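Local coordinates for solute-binding protein (Thermoactinomyces vulgaris, PDB 2ZYO) that binds cyclodextrins and maltodextrins such as maltotetraose and probably delivers them to a membrane transporter for sugar uptake, at residues Glu129-Ile134 with Asn173-Tyr178; Thr232-Phe237 with Val245-Trp250. One frame throughout, in Å; residues are numbered along the deposited sequence.

Contact 1: residues Glu129-Ile134 with Asn173-Tyr178. With GLC (alpha-D-glucopyranose), chain B; GLC (alpha-D-glucopyranose), chain C.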
ATOM      1  N   GLU A 129      -2.754   3.995   0.521  1.00  9.66           N
ATOM      2  CA  GLU A 129      -3.532   3.226  -0.450  1.00 10.98           C
ATOM      3  C   GLU A 129      -4.014   1.898   0.131  1.00  9.49           C
ATOM      4  O   GLU A 129      -3.358   1.306   0.990  1.00 10.31           O
ATOM      5  CB  GLU A 129      -2.728   2.985  -1.737  1.00 12.39           C
ATOM      6  CG  GLU A 129      -1.418   2.221  -1.541  1.00 13.90           C
ATOM      7  CD  GLU A 129      -0.693   1.911  -2.843  1.00 16.61           C
ATOM      8  OE1 GLU A 129      -0.808   2.694  -3.809  1.00 17.58           O
ATOM      9  OE2 GLU A 129       0.011   0.879  -2.885  1.00 18.37           O
ATOM     10  N   SER A 130      -5.171   1.452  -0.346  1.00  8.52           N
ATOM     11  CA  SER A 130      -5.733   0.149  -0.009  1.00  8.66           C
ATOM     12  C   SER A 130      -6.621  -0.303  -1.153  1.00  7.89           C
ATOM     13  O   SER A 130      -7.170   0.527  -1.876  1.00  8.66           O
ATOM     14  CB  SER A 130      -6.572   0.242   1.269  1.00  9.74           C
ATOM     15  OG  SER A 130      -7.304  -0.953   1.498  1.00 10.29           O
ATOM     16  N   VAL A 131      -6.778  -1.614  -1.315  1.00  8.27           N
ATOM     17  CA  VAL A 131      -7.831  -2.119  -2.196  1.00  8.01           C
ATOM     18  C   VAL A 131      -9.191  -1.832  -1.564  1.00  8.66           C
ATOM     19  O   VAL A 131      -9.295  -1.599  -0.357  1.00  9.72           O
ATOM     20  CB  VAL A 131      -7.693  -3.637  -2.534  1.00  8.76           C
ATOM     21  CG1 VAL A 131      -6.377  -3.918  -3.248  1.00 10.57           C
ATOM     22  CG2 VAL A 131      -7.844  -4.512  -1.295  1.00  8.43           C
ATOM     23  N   ALA A 132     -10.222  -1.825  -2.397  1.00  8.03           N
ATOM     24  CA  ALA A 132     -11.603  -1.690  -1.943  1.00  7.97           C
ATOM     25  C   ALA A 132     -12.486  -2.297  -3.015  1.00  8.27           C
ATOM     26  O   ALA A 132     -11.977  -2.834  -4.005  1.00  7.60           O
ATOM     27  CB  ALA A 132     -11.959  -0.225  -1.704  1.00  8.82           C
ATOM     28  N   LEU A 133     -13.800  -2.219  -2.829  1.00  7.57           N
ATOM     29  CA  LEU A 133     -14.727  -2.718  -3.835  1.00  6.97           C
ATOM     30  C   LEU A 133     -15.006  -1.620  -4.854  1.00  8.14           C
ATOM     31  O   LEU A 133     -15.710  -0.649  -4.561  1.00  9.05           O
ATOM     32  CB  LEU A 133     -16.024  -3.225  -3.194  1.00  8.29           C
ATOM     33  CG  LEU A 133     -16.899  -4.116  -4.081  1.00  9.46           C
ATOM     34  CD1 LEU A 133     -16.259  -5.482  -4.315  1.00  9.29           C
ATOM     35  CD2 LEU A 133     -18.280  -4.264  -3.473  1.00 12.07           C
ATOM     36  N   ILE A 134     -14.422  -1.772  -6.041  1.00  7.67           N
ATOM     37  CA  ILE A 134     -14.648  -0.838  -7.140  1.00  8.34           C
ATOM     38  C   ILE A 134     -15.734  -1.428  -8.020  1.00  8.31           C
ATOM     39  O   ILE A 134     -15.631  -2.579  -8.446  1.00  9.80           O
ATOM     40  CB  ILE A 134     -13.369  -0.604  -7.974  1.00  7.91           C
ATOM     41  CG1 ILE A 134     -12.210  -0.141  -7.079  1.00  7.55           C
ATOM     42  CG2 ILE A 134     -13.632   0.408  -9.088  1.00  9.58           C
ATOM     43  CD1 ILE A 134     -10.854  -0.102  -7.784  1.00  9.38           C
ATOM     44  N   ASN A 173      -3.376 -13.736  -5.944  1.00 10.38           N
ATOM     45  CA  ASN A 173      -2.355 -12.802  -5.482  1.00  9.44           C
ATOM     46  C   ASN A 173      -2.622 -12.452  -4.023  1.00  8.96           C
ATOM     47  O   ASN A 173      -3.660 -11.872  -3.703  1.00  9.89           O
ATOM     48  CB  ASN A 173      -2.375 -11.544  -6.362  1.00  9.60           C
ATOM     49  CG  ASN A 173      -1.225 -10.585  -6.072  1.00  8.97           C
ATOM     50  OD1 ASN A 173      -0.705 -10.516  -4.957  1.00 11.75           O
ATOM     51  ND2 ASN A 173      -0.841  -9.814  -7.086  1.00 11.86           N
ATOM     52  N   PHE A 174      -1.683 -12.819  -3.152  1.00  8.99           N
ATOM     53  CA  PHE A 174      -1.823 -12.639  -1.701  1.00  8.98           C
ATOM     54  C   PHE A 174      -2.037 -11.187  -1.277  1.00  9.25           C
ATOM     55  O   PHE A 174      -2.691 -10.924  -0.265  1.00  9.04           O
ATOM     56  CB  PHE A 174      -0.611 -13.240  -0.980  1.00  9.36           C
ATOM     57  CG  PHE A 174      -0.674 -13.150   0.525  1.00  9.53           C
ATOM     58  CD1 PHE A 174      -1.668 -13.810   1.242  1.00 10.03           C
ATOM     59  CD2 PHE A 174       0.286 -12.422   1.225  1.00 10.64           C
ATOM     60  CE1 PHE A 174      -1.714 -13.736   2.633  1.00  9.38           C
ATOM     61  CE2 PHE A 174       0.248 -12.345   2.616  1.00  9.50           C
ATOM     62  CZ  PHE A 174      -0.754 -13.002   3.320  1.00 10.43           C
ATOM     63  N   TYR A 175      -1.492 -10.243  -2.043  1.00  9.67           N
ATOM     64  CA  TYR A 175      -1.743  -8.834  -1.757  1.00  9.11           C
ATOM     65  C   TYR A 175      -3.251  -8.546  -1.725  1.00  8.28           C
ATOM     66  O   TYR A 175      -3.736  -7.798  -0.869  1.00 10.07           O
ATOM     67  CB  TYR A 175      -1.038  -7.908  -2.763  1.00  8.37           C
ATOM     68  CG  TYR A 175      -1.387  -6.460  -2.510  1.00  8.93           C
ATOM     69  CD1 TYR A 175      -0.719  -5.725  -1.532  1.00 10.52           C
ATOM     70  CD2 TYR A 175      -2.425  -5.841  -3.209  1.00  8.99           C
ATOM     71  CE1 TYR A 175      -1.059  -4.403  -1.270  1.00 10.93           C
ATOM     72  CE2 TYR A 175      -2.774  -4.519  -2.955  1.00  9.29           C
ATOM     73  CZ  TYR A 175      -2.088  -3.809  -1.982  1.00 10.16           C
ATOM     74  OH  TYR A 175      -2.436  -2.505  -1.727  1.00 11.19           O
ATOM     75  N   TYR A 176      -3.978  -9.154  -2.658  1.00  9.20           N
ATOM     76  CA  TYR A 176      -5.410  -8.918  -2.810  1.00  8.43           C
ATOM     77  C   TYR A 176      -6.250  -9.791  -1.885  1.00  7.95           C
ATOM     78  O   TYR A 176      -7.278  -9.347  -1.368  1.00  8.79           O
ATOM     79  CB  TYR A 176      -5.829  -9.117  -4.272  1.00  9.13           C
ATOM     80  CG  TYR A 176      -5.244  -8.074  -5.199  1.00  9.92           C
ATOM     81  CD1 TYR A 176      -5.945  -6.905  -5.493  1.00 10.02           C
ATOM     82  CD2 TYR A 176      -3.978  -8.244  -5.767  1.00  9.20           C
ATOM     83  CE1 TYR A 176      -5.409  -5.936  -6.333  1.00 10.19           C
ATOM     84  CE2 TYR A 176      -3.432  -7.276  -6.609  1.00 10.43           C
ATOM     85  CZ  TYR A 176      -4.156  -6.127  -6.890  1.00 12.25           C
ATOM     86  OH  TYR A 176      -3.630  -5.165  -7.722  1.00 13.40           O
ATOM     87  N   THR A 177      -5.797 -11.023  -1.664  1.00  7.12           N
ATOM     88  CA  THR A 177      -6.553 -11.991  -0.874  1.00  7.81           C
ATOM     89  C   THR A 177      -6.268 -11.896   0.619  1.00  7.84           C
ATOM     90  O   THR A 177      -6.866 -12.627   1.410  1.00  7.93           O
ATOM     91  CB  THR A 177      -6.265 -13.431  -1.325  1.00  7.18           C
ATOM     92  OG1 THR A 177      -4.880 -13.720  -1.115  1.00  8.44           O
ATOM     93  CG2 THR A 177      -6.608 -13.613  -2.789  1.00  8.06           C
ATOM     94  N   TYR A 178      -5.365 -10.998   1.010  1.00  7.95           N
ATOM     95  CA  TYR A 178      -5.006 -10.858   2.422  1.00  8.56           C
ATOM     96  C   TYR A 178      -6.219 -10.780   3.350  1.00  8.89           C
ATOM     97  O   TYR A 178      -6.227 -11.414   4.410  1.00  8.41           O
ATOM     98  CB  TYR A 178      -4.087  -9.659   2.660  1.00  9.18           C
ATOM     99  CG  TYR A 178      -3.732  -9.479   4.120  1.00  9.96           C
ATOM    100  CD1 TYR A 178      -2.916 -10.400   4.775  1.00 11.83           C
ATOM    101  CD2 TYR A 178      -4.228  -8.401   4.850  1.00 12.00           C
ATOM    102  CE1 TYR A 178      -2.592 -10.247   6.116  1.00 11.26           C
ATOM    103  CE2 TYR A 178      -3.911  -8.242   6.194  1.00 12.42           C
ATOM    104  CZ  TYR A 178      -3.092  -9.168   6.818  1.00 13.57           C
ATOM    105  OH  TYR A 178      -2.765  -9.020   8.150  1.00 17.05           O
TER
HETATM  106  C1  GLC B   1      -0.588  -2.481  -6.338  1.00 42.34           C
HETATM  107  C2  GLC B   1       0.304  -2.032  -5.153  1.00 42.88           C
HETATM  108  C3  GLC B   1       1.485  -2.990  -4.890  1.00 43.19           C
HETATM  109  C4  GLC B   1       1.044  -4.453  -4.934  1.00 43.64           C
HETATM  110  C5  GLC B   1       0.264  -4.720  -6.219  1.00 42.91           C
HETATM  111  C6  GLC B   1      -0.217  -6.158  -6.340  1.00 42.88           C
HETATM  112  O1  GLC B   1       0.020  -2.239  -7.558  1.00 41.75           O
HETATM  113  O2  GLC B   1       0.801  -0.715  -5.383  1.00 42.91           O
HETATM  114  O3  GLC B   1       2.042  -2.716  -3.611  1.00 43.54           O
HETATM  115  O4  GLC B   1       2.205  -5.305  -4.885  1.00 45.77           O
HETATM  116  O5  GLC B   1      -0.904  -3.879  -6.254  1.00 42.49           O
HETATM  117  O6  GLC B   1       0.631  -6.921  -7.185  1.00 41.02           O
HETATM  118  C1  GLC C   2       2.407  -5.975  -3.673  1.00 46.39           C
HETATM  119  C2  GLC C   2       3.840  -5.748  -3.188  1.00 46.53           C
HETATM  120  C3  GLC C   2       4.823  -6.450  -4.121  1.00 46.74           C
HETATM  121  C4  GLC C   2       4.471  -7.936  -4.237  1.00 46.93           C
HETATM  122  C5  GLC C   2       3.009  -8.094  -4.669  1.00 46.61           C
HETATM  123  C6  GLC C   2       2.555  -9.540  -4.675  1.00 46.31           C
HETATM  124  O2  GLC C   2       4.120  -4.357  -3.160  1.00 46.51           O
HETATM  125  O3  GLC C   2       6.144  -6.304  -3.625  1.00 47.80           O
HETATM  126  O4  GLC C   2       5.321  -8.557  -5.190  1.00 47.23           O
HETATM  127  O5  GLC C   2       2.135  -7.373  -3.770  1.00 46.58           O
HETATM  128  O6  GLC C   2       2.088  -9.923  -5.959  1.00 46.84           O
HETATM  129  O   HOH W   1      -0.555  -1.011  -0.989  1.00 23.12           O
HETATM  130  O   HOH W   2      -4.782  -3.228   0.010  1.00  9.24           O

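Contact 2: residues Thr232-Phe237 with Val245-Trp250. With GLC (alpha-D-glucopyranose), chain B.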
ATOM      1  N   THR A 232      -6.238  -9.112 -16.887  1.00 18.05           N
ATOM      2  CA  THR A 232      -7.497  -9.842 -17.031  1.00 17.72           C
ATOM      3  C   THR A 232      -8.606  -9.089 -16.297  1.00 16.08           C
ATOM      4  O   THR A 232      -9.676  -8.841 -16.853  1.00 15.84           O
ATOM      5  CB  THR A 232      -7.393 -11.276 -16.458  1.00 19.42           C
ATOM      6  OG1 THR A 232      -6.139 -11.859 -16.836  1.00 22.12           O
ATOM      7  CG2 THR A 232      -8.535 -12.148 -16.964  1.00 21.79           C
ATOM      8  N   VAL A 233      -8.322  -8.721 -15.049  1.00 14.84           N
ATOM      9  CA  VAL A 233      -9.268  -8.005 -14.194  1.00 13.04           C
ATOM     10  C   VAL A 233      -9.575  -6.615 -14.756  1.00 11.83           C
ATOM     11  O   VAL A 233     -10.741  -6.244 -14.909  1.00 12.38           O
ATOM     12  CB  VAL A 233      -8.728  -7.893 -12.743  1.00 11.94           C
ATOM     13  CG1 VAL A 233      -9.688  -7.110 -11.852  1.00 12.36           C
ATOM     14  CG2 VAL A 233      -8.472  -9.277 -12.165  1.00 12.35           C
ATOM     15  N   ASN A 234      -8.524  -5.862 -15.073  1.00 12.39           N
ATOM     16  CA  ASN A 234      -8.675  -4.501 -15.576  1.00 12.32           C
ATOM     17  C   ASN A 234      -9.330  -4.444 -16.952  1.00 11.95           C
ATOM     18  O   ASN A 234     -10.251  -3.657 -17.170  1.00 12.33           O
ATOM     19  CB  ASN A 234      -7.325  -3.780 -15.581  1.00 13.87           C
ATOM     20  CG  ASN A 234      -6.742  -3.629 -14.188  1.00 14.54           C
ATOM     21  OD1 ASN A 234      -7.473  -3.504 -13.206  1.00 15.46           O
ATOM     22  ND2 ASN A 234      -5.419  -3.642 -14.097  1.00 16.85           N
ATOM     23  N   GLY A 235      -8.862  -5.292 -17.864  1.00 12.91           N
ATOM     24  CA  GLY A 235      -9.412  -5.360 -19.217  1.00 14.20           C
ATOM     25  C   GLY A 235     -10.901  -5.646 -19.224  1.00 14.12           C
ATOM     26  O   GLY A 235     -11.671  -4.958 -19.898  1.00 16.00           O
ATOM     27  N   LEU A 236     -11.307  -6.655 -18.455  1.00 14.11           N
ATOM     28  CA  LEU A 236     -12.711  -7.050 -18.391  1.00 13.69           C
ATOM     29  C   LEU A 236     -13.603  -6.028 -17.691  1.00 13.11           C
ATOM     30  O   LEU A 236     -14.751  -5.840 -18.090  1.00 13.01           O
ATOM     31  CB  LEU A 236     -12.869  -8.446 -17.780  1.00 15.44           C
ATOM     32  CG  LEU A 236     -12.396  -9.593 -18.679  1.00 17.42           C
ATOM     33  CD1 LEU A 236     -12.489 -10.926 -17.962  1.00 17.48           C
ATOM     34  CD2 LEU A 236     -13.187  -9.629 -19.981  1.00 19.61           C
ATOM     35  N   PHE A 237     -13.083  -5.363 -16.660  1.00 13.54           N
ATOM     36  CA  PHE A 237     -13.843  -4.290 -16.017  1.00 11.32           C
ATOM     37  C   PHE A 237     -14.045  -3.113 -16.977  1.00 13.46           C
ATOM     38  O   PHE A 237     -15.142  -2.556 -17.067  1.00 12.72           O
ATOM     39  CB  PHE A 237     -13.185  -3.829 -14.710  1.00 11.41           C
ATOM     40  CG  PHE A 237     -14.034  -2.873 -13.915  1.00 11.04           C
ATOM     41  CD1 PHE A 237     -15.147  -3.328 -13.208  1.00 11.42           C
ATOM     42  CD2 PHE A 237     -13.730  -1.515 -13.882  1.00 10.81           C
ATOM     43  CE1 PHE A 237     -15.940  -2.441 -12.478  1.00 10.53           C
ATOM     44  CE2 PHE A 237     -14.516  -0.621 -13.158  1.00 12.12           C
ATOM     45  CZ  PHE A 237     -15.622  -1.086 -12.454  1.00 11.75           C
ATOM     46  N   VAL A 245     -14.976  -5.205  -8.951  1.00  8.28           N
ATOM     47  CA  VAL A 245     -13.645  -5.766  -8.753  1.00  7.91           C
ATOM     48  C   VAL A 245     -13.132  -5.391  -7.365  1.00  7.48           C
ATOM     49  O   VAL A 245     -13.654  -4.468  -6.731  1.00  8.16           O
ATOM     50  CB  VAL A 245     -12.623  -5.293  -9.836  1.00  6.94           C
ATOM     51  CG1 VAL A 245     -13.097  -5.656 -11.243  1.00  7.94           C
ATOM     52  CG2 VAL A 245     -12.342  -3.793  -9.727  1.00  8.71           C
ATOM     53  N   ILE A 246     -12.131  -6.127  -6.888  1.00  6.92           N
ATOM     54  CA  ILE A 246     -11.387  -5.723  -5.704  1.00  7.22           C
ATOM     55  C   ILE A 246     -10.031  -5.234  -6.198  1.00  8.08           C
ATOM     56  O   ILE A 246      -9.225  -6.015  -6.704  1.00  9.42           O
ATOM     57  CB  ILE A 246     -11.236  -6.867  -4.673  1.00  8.42           C
ATOM     58  CG1 ILE A 246     -12.614  -7.323  -4.180  1.00  8.71           C
ATOM     59  CG2 ILE A 246     -10.364  -6.417  -3.498  1.00  8.47           C
ATOM     60  CD1 ILE A 246     -12.593  -8.543  -3.286  1.00 10.11           C
ATOM     61  N   ASN A 247      -9.802  -3.929  -6.079  1.00  7.09           N
ATOM     62  CA  ASN A 247      -8.584  -3.314  -6.592  1.00  8.32           C
ATOM     63  C   ASN A 247      -8.325  -1.983  -5.905  1.00  8.34           C
ATOM     64  O   ASN A 247      -9.167  -1.498  -5.149  1.00  8.96           O
ATOM     65  CB  ASN A 247      -8.685  -3.128  -8.111  1.00  8.52           C
ATOM     66  CG  ASN A 247      -7.335  -3.197  -8.806  1.00 10.28           C
ATOM     67  OD1 ASN A 247      -6.285  -3.296  -8.161  1.00  9.74           O
ATOM     68  ND2 ASN A 247      -7.357  -3.151 -10.136  1.00 12.84           N
ATOM     69  N   GLY A 248      -7.155  -1.403  -6.161  1.00 10.74           N
ATOM     70  CA  GLY A 248      -6.753  -0.162  -5.512  1.00 10.83           C
ATOM     71  C   GLY A 248      -6.939   1.077  -6.367  1.00 11.92           C
ATOM     72  O   GLY A 248      -7.347   0.982  -7.525  1.00 12.66           O
ATOM     73  N   PRO A 249      -6.638   2.253  -5.793  1.00 12.62           N
ATOM     74  CA  PRO A 249      -6.819   3.559  -6.436  1.00 13.66           C
ATOM     75  C   PRO A 249      -6.004   3.737  -7.719  1.00 12.70           C
ATOM     76  O   PRO A 249      -6.351   4.577  -8.554  1.00 14.32           O
ATOM     77  CB  PRO A 249      -6.351   4.549  -5.363  1.00 14.10           C
ATOM     78  CG  PRO A 249      -5.497   3.751  -4.443  1.00 15.30           C
ATOM     79  CD  PRO A 249      -6.099   2.388  -4.429  1.00 13.05           C
ATOM     80  N   TRP A 250      -4.949   2.937  -7.871  1.00 13.64           N
ATOM     81  CA  TRP A 250      -4.074   2.976  -9.051  1.00 13.63           C
ATOM     82  C   TRP A 250      -4.781   2.645 -10.371  1.00 14.51           C
ATOM     83  O   TRP A 250      -4.279   2.975 -11.450  1.00 17.29           O
ATOM     84  CB  TRP A 250      -2.877   2.035  -8.854  1.00 13.32           C
ATOM     85  CG  TRP A 250      -3.264   0.646  -8.421  1.00 12.51           C
ATOM     86  CD1 TRP A 250      -3.712  -0.371  -9.218  1.00 11.77           C
ATOM     87  CD2 TRP A 250      -3.235   0.126  -7.086  1.00 12.41           C
ATOM     88  NE1 TRP A 250      -3.970  -1.491  -8.460  1.00 13.12           N
ATOM     89  CE2 TRP A 250      -3.683  -1.213  -7.149  1.00 11.83           C
ATOM     90  CE3 TRP A 250      -2.874   0.662  -5.842  1.00 13.25           C
ATOM     91  CZ2 TRP A 250      -3.779  -2.025  -6.014  1.00 13.35           C
ATOM     92  CZ3 TRP A 250      -2.970  -0.147  -4.712  1.00 12.06           C
ATOM     93  CH2 TRP A 250      -3.419  -1.476  -4.808  1.00 12.36           C
TER
HETATM   94  C1  GLC B   1      -0.588  -2.481  -6.338  1.00 42.34           C
HETATM   95  C2  GLC B   1       0.304  -2.032  -5.153  1.00 42.88           C
HETATM   96  C3  GLC B   1       1.485  -2.990  -4.890  1.00 43.19           C
HETATM   97  C4  GLC B   1       1.044  -4.453  -4.934  1.00 43.64           C
HETATM   98  C5  GLC B   1       0.264  -4.720  -6.219  1.00 42.91           C
HETATM   99  C6  GLC B   1      -0.217  -6.158  -6.340  1.00 42.88           C
HETATM  100  O1  GLC B   1       0.020  -2.239  -7.558  1.00 41.75           O
HETATM  101  O2  GLC B   1       0.801  -0.715  -5.383  1.00 42.91           O
HETATM  102  O3  GLC B   1       2.042  -2.716  -3.611  1.00 43.54           O
HETATM  103  O4  GLC B   1       2.205  -5.305  -4.885  1.00 45.77           O
HETATM  104  O5  GLC B   1      -0.904  -3.879  -6.254  1.00 42.49           O
HETATM  105  O6  GLC B   1       0.631  -6.921  -7.185  1.00 41.02           O
HETATM  106  O   HOH W   3      -4.541  -3.252 -11.117  1.00 24.19           O

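Contact 1: residues Glu129-Ile134 with Asn173-Tyr178
Val-131 meets two tyrosines of the opposing helix through one methyl: CG1 lies 3.7 Å from Tyr-175 CE2 and 3.8 Å from Tyr-176 CD1, coming at both rings obliquely. With CG1 anti to the carbonyl carbon (chi1 -61°), the branched valine turns this methyl into the angle between the rings, where a compact apolar group fits. Tyr-175 CD2 in turn sits over the centre of the Tyr-176 ring. This is the sugar pocket of a solute-binding protein, where strand 120-136 faces the start of helix 174-183. The flat Tyr-175 ring suits a pyranose: C4 of the chain B glucose stands 3.9 Å above its centre. Glu-129, extended beyond CG, accepts the hydroxyl O2 of that glucose at OE2 (3.1 Å), and water 1 links OE2 to Tyr-175 OH. Asn-173 is the helix N-cap; its OD1 receives Tyr-175 N at 3.0 Å and also O6 of the chain C glucose, while ND2 donates to O6 of the chain B glucose (3.2 Å). An alanine here would lose the cap and both sugar bonds, and would probably leave Tyr-175 N and the two glucose hydroxymethyl groups less firmly fixed.

Contact 2: residues Thr232-Phe237 with Val245-Trp250
Helix 230-238 packs on strand 242-247, which follows it in the chain and belongs to the mixed sheet of this solute-binding-protein fold; Val-233 and Phe-237, one helical turn apart, close on Val-245. The short axes pass 9.8 Å apart with their directions at 129°, a separation filled by apolar side chains. Val-245 CG1 touches Val-233 CG1 at 3.8 Å and Phe-237 CD1 at 3.7 Å, while Val-245 CG2 stands over one face of the phenylalanine ring. Phe-237 has CG anti to its own nitrogen (chi1 -172°), which swings the ring off the helix toward Val-245, and Tyr-255 meets that ring at a slant.

Farther along, the chemistry turns polar. The amides of Asn-234 and Asn-247 are nearly coplanar, but OD1 of the first and ND2 of the second, 3.1 Å apart, are badly angled for a hydrogen bond. Tyr-255 OH bonds to both atoms instead, and water 3 accepts from both ND2 groups and, weakly, from Trp-250 NE1. Asn-247 OD1 is bonded to Tyr-176 OH and takes weak bonds from Gly-248 N and Trp-250 NE1. An amide suits this place because it both gives and receives.

Trp-250 is the pocket residue of this contact. C1 of the chain B glucose lies 3.2 Å above one face, toward the rim, and Gly-248 CA lies 3.4 Å from the other; glycine fits there because a beta carbon would run into CH2 of the indole.

Asn-247 is thus a second-shell residue: the water meets the indole N-H at the ring edge and Asn-247 OD1 meets it from the glycine side of the plane, two weak bonds that would probably only bias the indole's rotation toward presenting its broad face to the sugar.

How the contacts relate
Both contacts are buried, and they share a sheet: in strands 120-136 and 242-247, Ala-132 N probably bonds to Asn-247 O and Ile-134 O to Val-245 N. Contact 1 lies deeper: its centre is about 9 Å from the centre of the chain, that of contact 2 about 16 Å. Both segments of contact 1 line the pocket, so sugar and water share its bonding between segments distant in sequence. Contact 2 joins a helix to the strand that follows it, and its apolar half is ordinary core packing, while its polar end leads through Asn-247 to Trp-250, whose face meets the sugar. They converge on the chain B glucose, where Tyr-175 OH packs 3.4 Å from Trp-250 CH2.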